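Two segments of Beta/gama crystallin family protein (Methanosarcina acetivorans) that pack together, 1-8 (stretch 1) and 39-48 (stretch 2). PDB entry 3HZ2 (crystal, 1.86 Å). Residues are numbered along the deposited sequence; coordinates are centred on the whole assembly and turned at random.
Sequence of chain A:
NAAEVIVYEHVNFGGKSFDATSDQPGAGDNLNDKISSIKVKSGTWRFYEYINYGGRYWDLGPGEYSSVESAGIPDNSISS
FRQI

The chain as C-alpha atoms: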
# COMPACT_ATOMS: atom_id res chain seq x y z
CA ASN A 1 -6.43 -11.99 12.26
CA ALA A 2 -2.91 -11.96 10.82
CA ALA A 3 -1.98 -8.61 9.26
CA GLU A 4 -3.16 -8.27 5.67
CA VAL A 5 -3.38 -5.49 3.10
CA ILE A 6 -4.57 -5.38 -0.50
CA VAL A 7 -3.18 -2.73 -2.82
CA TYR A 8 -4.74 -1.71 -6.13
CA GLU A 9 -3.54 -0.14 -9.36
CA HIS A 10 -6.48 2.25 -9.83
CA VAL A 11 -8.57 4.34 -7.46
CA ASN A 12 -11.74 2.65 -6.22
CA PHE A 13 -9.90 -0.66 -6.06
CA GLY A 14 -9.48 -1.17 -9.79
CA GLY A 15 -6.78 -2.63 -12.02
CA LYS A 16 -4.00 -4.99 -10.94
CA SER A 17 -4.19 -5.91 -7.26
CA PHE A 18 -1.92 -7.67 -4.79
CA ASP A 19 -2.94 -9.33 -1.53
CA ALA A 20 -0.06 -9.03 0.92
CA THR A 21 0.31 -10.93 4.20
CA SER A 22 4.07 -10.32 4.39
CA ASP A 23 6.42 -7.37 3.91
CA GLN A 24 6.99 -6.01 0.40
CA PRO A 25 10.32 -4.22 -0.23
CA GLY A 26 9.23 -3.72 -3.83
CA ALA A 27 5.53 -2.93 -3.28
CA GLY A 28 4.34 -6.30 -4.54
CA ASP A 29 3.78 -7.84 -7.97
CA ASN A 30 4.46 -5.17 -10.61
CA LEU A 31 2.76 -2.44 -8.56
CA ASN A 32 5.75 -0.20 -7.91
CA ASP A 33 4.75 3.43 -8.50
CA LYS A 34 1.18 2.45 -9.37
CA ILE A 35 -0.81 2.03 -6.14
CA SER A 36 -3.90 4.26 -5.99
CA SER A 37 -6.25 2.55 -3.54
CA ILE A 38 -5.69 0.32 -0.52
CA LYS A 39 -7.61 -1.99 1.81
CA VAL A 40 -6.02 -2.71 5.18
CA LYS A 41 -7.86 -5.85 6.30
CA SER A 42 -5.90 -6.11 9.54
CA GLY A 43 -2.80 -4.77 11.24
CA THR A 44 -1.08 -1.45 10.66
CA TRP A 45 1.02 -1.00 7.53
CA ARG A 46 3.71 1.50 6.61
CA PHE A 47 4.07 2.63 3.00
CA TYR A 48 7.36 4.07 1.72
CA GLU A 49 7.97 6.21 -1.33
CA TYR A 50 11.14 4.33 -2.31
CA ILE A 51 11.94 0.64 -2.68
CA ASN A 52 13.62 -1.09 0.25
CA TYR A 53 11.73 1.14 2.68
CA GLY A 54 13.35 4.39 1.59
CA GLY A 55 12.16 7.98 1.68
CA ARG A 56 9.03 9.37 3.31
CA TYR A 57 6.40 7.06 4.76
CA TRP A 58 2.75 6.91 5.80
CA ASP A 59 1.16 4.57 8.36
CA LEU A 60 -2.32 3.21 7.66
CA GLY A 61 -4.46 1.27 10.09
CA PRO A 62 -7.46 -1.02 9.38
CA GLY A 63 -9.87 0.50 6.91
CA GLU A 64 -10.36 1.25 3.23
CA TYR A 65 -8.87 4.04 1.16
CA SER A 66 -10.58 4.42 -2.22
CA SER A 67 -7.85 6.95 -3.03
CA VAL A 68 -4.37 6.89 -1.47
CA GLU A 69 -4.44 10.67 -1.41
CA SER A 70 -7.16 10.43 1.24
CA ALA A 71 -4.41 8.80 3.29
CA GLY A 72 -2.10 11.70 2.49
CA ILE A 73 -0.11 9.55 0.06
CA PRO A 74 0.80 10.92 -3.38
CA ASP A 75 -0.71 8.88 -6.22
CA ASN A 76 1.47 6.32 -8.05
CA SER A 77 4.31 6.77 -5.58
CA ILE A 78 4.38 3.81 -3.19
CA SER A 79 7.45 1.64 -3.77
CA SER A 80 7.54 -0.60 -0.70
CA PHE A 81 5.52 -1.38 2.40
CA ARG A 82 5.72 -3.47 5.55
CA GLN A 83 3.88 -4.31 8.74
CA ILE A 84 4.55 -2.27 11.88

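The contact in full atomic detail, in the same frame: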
# COMPACT_ATOMS: atom_id res chain seq x y z
N ASN A 1 -6.46 -13.48 12.26
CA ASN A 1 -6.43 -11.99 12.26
C ASN A 1 -5.06 -11.46 11.86
O ASN A 1 -4.74 -10.30 12.09
CB ASN A 1 -6.80 -11.45 13.64
CG ASN A 1 -8.22 -11.81 14.04
OD1 ASN A 1 -8.66 -11.49 15.14
ND2 ASN A 1 -8.93 -12.48 13.15
N ALA A 2 -4.25 -12.33 11.26
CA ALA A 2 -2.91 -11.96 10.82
C ALA A 2 -2.99 -10.73 9.93
O ALA A 2 -3.93 -10.59 9.14
CB ALA A 2 -2.26 -13.12 10.07
N ALA A 3 -2.01 -9.83 10.05
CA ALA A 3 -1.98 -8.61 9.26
C ALA A 3 -2.12 -8.89 7.77
O ALA A 3 -1.50 -9.81 7.24
CB ALA A 3 -0.69 -7.85 9.53
N GLU A 4 -2.95 -8.10 7.10
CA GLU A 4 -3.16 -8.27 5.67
C GLU A 4 -3.57 -6.96 5.01
O GLU A 4 -4.33 -6.19 5.58
CB GLU A 4 -4.24 -9.32 5.41
CG GLU A 4 -4.52 -9.57 3.94
CD GLU A 4 -5.57 -10.63 3.72
OE1 GLU A 4 -5.76 -11.04 2.56
OE2 GLU A 4 -6.21 -11.05 4.71
N VAL A 5 -3.05 -6.72 3.82
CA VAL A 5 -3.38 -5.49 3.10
C VAL A 5 -3.45 -5.79 1.61
O VAL A 5 -2.65 -6.57 1.09
CB VAL A 5 -2.31 -4.38 3.35
CG1 VAL A 5 -0.93 -4.85 2.88
CG2 VAL A 5 -2.71 -3.10 2.63
N ILE A 6 -4.43 -5.20 0.94
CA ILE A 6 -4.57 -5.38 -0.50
C ILE A 6 -4.38 -4.02 -1.15
O ILE A 6 -5.02 -3.04 -0.78
CB ILE A 6 -5.96 -5.94 -0.88
CG1 ILE A 6 -6.30 -7.16 -0.01
CG2 ILE A 6 -5.96 -6.36 -2.35
CD1 ILE A 6 -7.63 -7.80 -0.34
N VAL A 7 -3.47 -3.97 -2.12
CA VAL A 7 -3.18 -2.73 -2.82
C VAL A 7 -3.72 -2.84 -4.25
O VAL A 7 -3.72 -3.92 -4.84
CB VAL A 7 -1.66 -2.45 -2.86
CG1 VAL A 7 -1.16 -2.18 -1.44
CG2 VAL A 7 -0.92 -3.64 -3.46
N TYR A 8 -4.17 -1.71 -4.79
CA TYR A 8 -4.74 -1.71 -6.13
C TYR A 8 -4.13 -0.66 -7.05
O TYR A 8 -3.75 0.43 -6.61
CB TYR A 8 -6.24 -1.48 -6.06
CG TYR A 8 -6.97 -2.44 -5.17
CD1 TYR A 8 -6.94 -2.30 -3.78
CD2 TYR A 8 -7.71 -3.50 -5.71
CE1 TYR A 8 -7.64 -3.18 -2.95
CE2 TYR A 8 -8.41 -4.38 -4.89
CZ TYR A 8 -8.37 -4.21 -3.51
OH TYR A 8 -9.07 -5.08 -2.70
N LYS A 39 -6.68 -1.41 0.84
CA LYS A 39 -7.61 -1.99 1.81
C LYS A 39 -6.80 -2.68 2.89
O LYS A 39 -6.21 -3.73 2.65
CB LYS A 39 -8.53 -3.02 1.15
CG LYS A 39 -9.62 -2.45 0.27
CD LYS A 39 -10.54 -3.58 -0.19
CE LYS A 39 -11.53 -3.12 -1.24
NZ LYS A 39 -12.42 -4.26 -1.65
N VAL A 40 -6.75 -2.09 4.08
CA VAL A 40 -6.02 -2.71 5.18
C VAL A 40 -7.02 -3.59 5.93
O VAL A 40 -7.85 -3.09 6.69
CB VAL A 40 -5.45 -1.66 6.16
CG1 VAL A 40 -4.73 -2.36 7.31
CG2 VAL A 40 -4.47 -0.74 5.42
N LYS A 41 -6.95 -4.89 5.68
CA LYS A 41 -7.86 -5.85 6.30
C LYS A 41 -7.58 -5.99 7.79
O LYS A 41 -8.50 -6.11 8.60
CB LYS A 41 -7.71 -7.22 5.62
CG LYS A 41 -7.86 -7.19 4.11
CD LYS A 41 -9.24 -6.71 3.69
CE LYS A 41 -10.32 -7.66 4.18
NZ LYS A 41 -11.69 -7.18 3.84
N SER A 42 -6.30 -5.98 8.15
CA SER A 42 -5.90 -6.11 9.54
C SER A 42 -4.45 -5.68 9.73
O SER A 42 -3.64 -5.76 8.81
CB SER A 42 -6.07 -7.56 10.00
OG SER A 42 -5.48 -8.45 9.07
N GLY A 43 -4.14 -5.22 10.94
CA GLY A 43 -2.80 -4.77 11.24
C GLY A 43 -2.58 -3.35 10.76
O GLY A 43 -3.45 -2.77 10.12
N THR A 44 -1.42 -2.79 11.09
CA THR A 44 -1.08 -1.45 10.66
C THR A 44 0.08 -1.59 9.68
O THR A 44 1.04 -2.31 9.95
CB THR A 44 -0.64 -0.56 11.83
OG1 THR A 44 -1.71 -0.48 12.79
CG2 THR A 44 -0.32 0.84 11.34
N TRP A 45 -0.02 -0.91 8.55
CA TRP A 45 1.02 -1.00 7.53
C TRP A 45 1.65 0.34 7.20
O TRP A 45 0.97 1.37 7.15
CB TRP A 45 0.45 -1.62 6.26
CG TRP A 45 0.01 -3.05 6.41
CD1 TRP A 45 -1.11 -3.50 7.04
CD2 TRP A 45 0.70 -4.20 5.93
NE1 TRP A 45 -1.17 -4.87 6.97
CE2 TRP A 45 -0.07 -5.33 6.30
CE3 TRP A 45 1.90 -4.40 5.23
CZ2 TRP A 45 0.32 -6.64 5.98
CZ3 TRP A 45 2.28 -5.70 4.91
CH2 TRP A 45 1.49 -6.80 5.29
N ARG A 46 2.95 0.31 6.96
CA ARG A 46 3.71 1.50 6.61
C ARG A 46 4.08 1.47 5.14
O ARG A 46 4.65 0.48 4.66
CB ARG A 46 4.97 1.58 7.47
CG ARG A 46 5.91 2.70 7.06
CD ARG A 46 6.99 2.89 8.12
NE ARG A 46 6.42 3.33 9.39
CZ ARG A 46 7.14 3.61 10.46
NH1 ARG A 46 8.46 3.51 10.41
NH2 ARG A 46 6.55 4.01 11.58
N PHE A 47 3.77 2.54 4.42
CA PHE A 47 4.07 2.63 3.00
C PHE A 47 5.18 3.65 2.76
O PHE A 47 5.10 4.78 3.23
CB PHE A 47 2.80 3.01 2.23
CG PHE A 47 1.68 2.03 2.42
CD1 PHE A 47 0.88 2.08 3.56
CD2 PHE A 47 1.47 1.00 1.50
CE1 PHE A 47 -0.11 1.13 3.79
CE2 PHE A 47 0.48 0.04 1.72
CZ PHE A 47 -0.31 0.10 2.86
N TYR A 48 6.20 3.23 2.02
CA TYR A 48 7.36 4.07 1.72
C TYR A 48 7.36 4.54 0.27
O TYR A 48 6.88 3.84 -0.62
CB TYR A 48 8.64 3.29 1.98
CG TYR A 48 8.98 3.13 3.44
CD1 TYR A 48 9.75 4.08 4.11
CD2 TYR A 48 8.57 2.00 4.15
CE1 TYR A 48 10.11 3.91 5.45
CE2 TYR A 48 8.92 1.82 5.49
CZ TYR A 48 9.69 2.78 6.13
OH TYR A 48 10.05 2.59 7.45
O HOH W 1 -7.20 -9.99 7.59

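How do the two backbones join? Strand 4-8 runs antiparallel to strand 39-42. I6 and K39 form a closed pair: I6 N donates to K39 O at 2.9 Å, and K39 N to I6 O at 2.8 Å. Farther along, E4 N donates to S42 O at 3.0 Å, and S42 N returns a bond to E4 O at 3.2 Å. Between these pairs the register slips by one residue in a beta bulge, where K41 N also reaches E4 O, at 2.9 Å but with a bent, weak geometry.

What do the polar side chains add? S42, with chi1 in the p well, donates from OG to A2 O at 2.6 Å, tying down the segment just before the strand. A water donates to both S42 OG (2.7 Å) and E4 OE2 (3.2 Å), linking the two side chains on the face they share with I6 and K39. The serine hydroxyl can do both: donate and accept.

What is buried on the other face? V5 lies among V40, W45 and F47. Its CG1 sits over the six-membered ring of W45, 3.5 Å from the centroid and nearly on the ring normal, while its CG2 meets V40 CG2 at 4.1 Å and F47 CZ at 4.0 Å. V7 CG1 extends the apolar contact to F47 CE2 at 4.2 Å. Branched valines fill the space beside these flat rings without polar groups to satisfy; the indole NE1 of W45 instead donates to S42 O at 3.2 Å.

How are the ends of the contact packed? At one, A3 CB lies 4.1 Å from G43 CA; a CB on G43 would clash with A3 CB, and its positive phi also favours glycine. At the other, the extended aliphatic chain of K39 passes Y8, with CD 3.3 Å from Y8 OH.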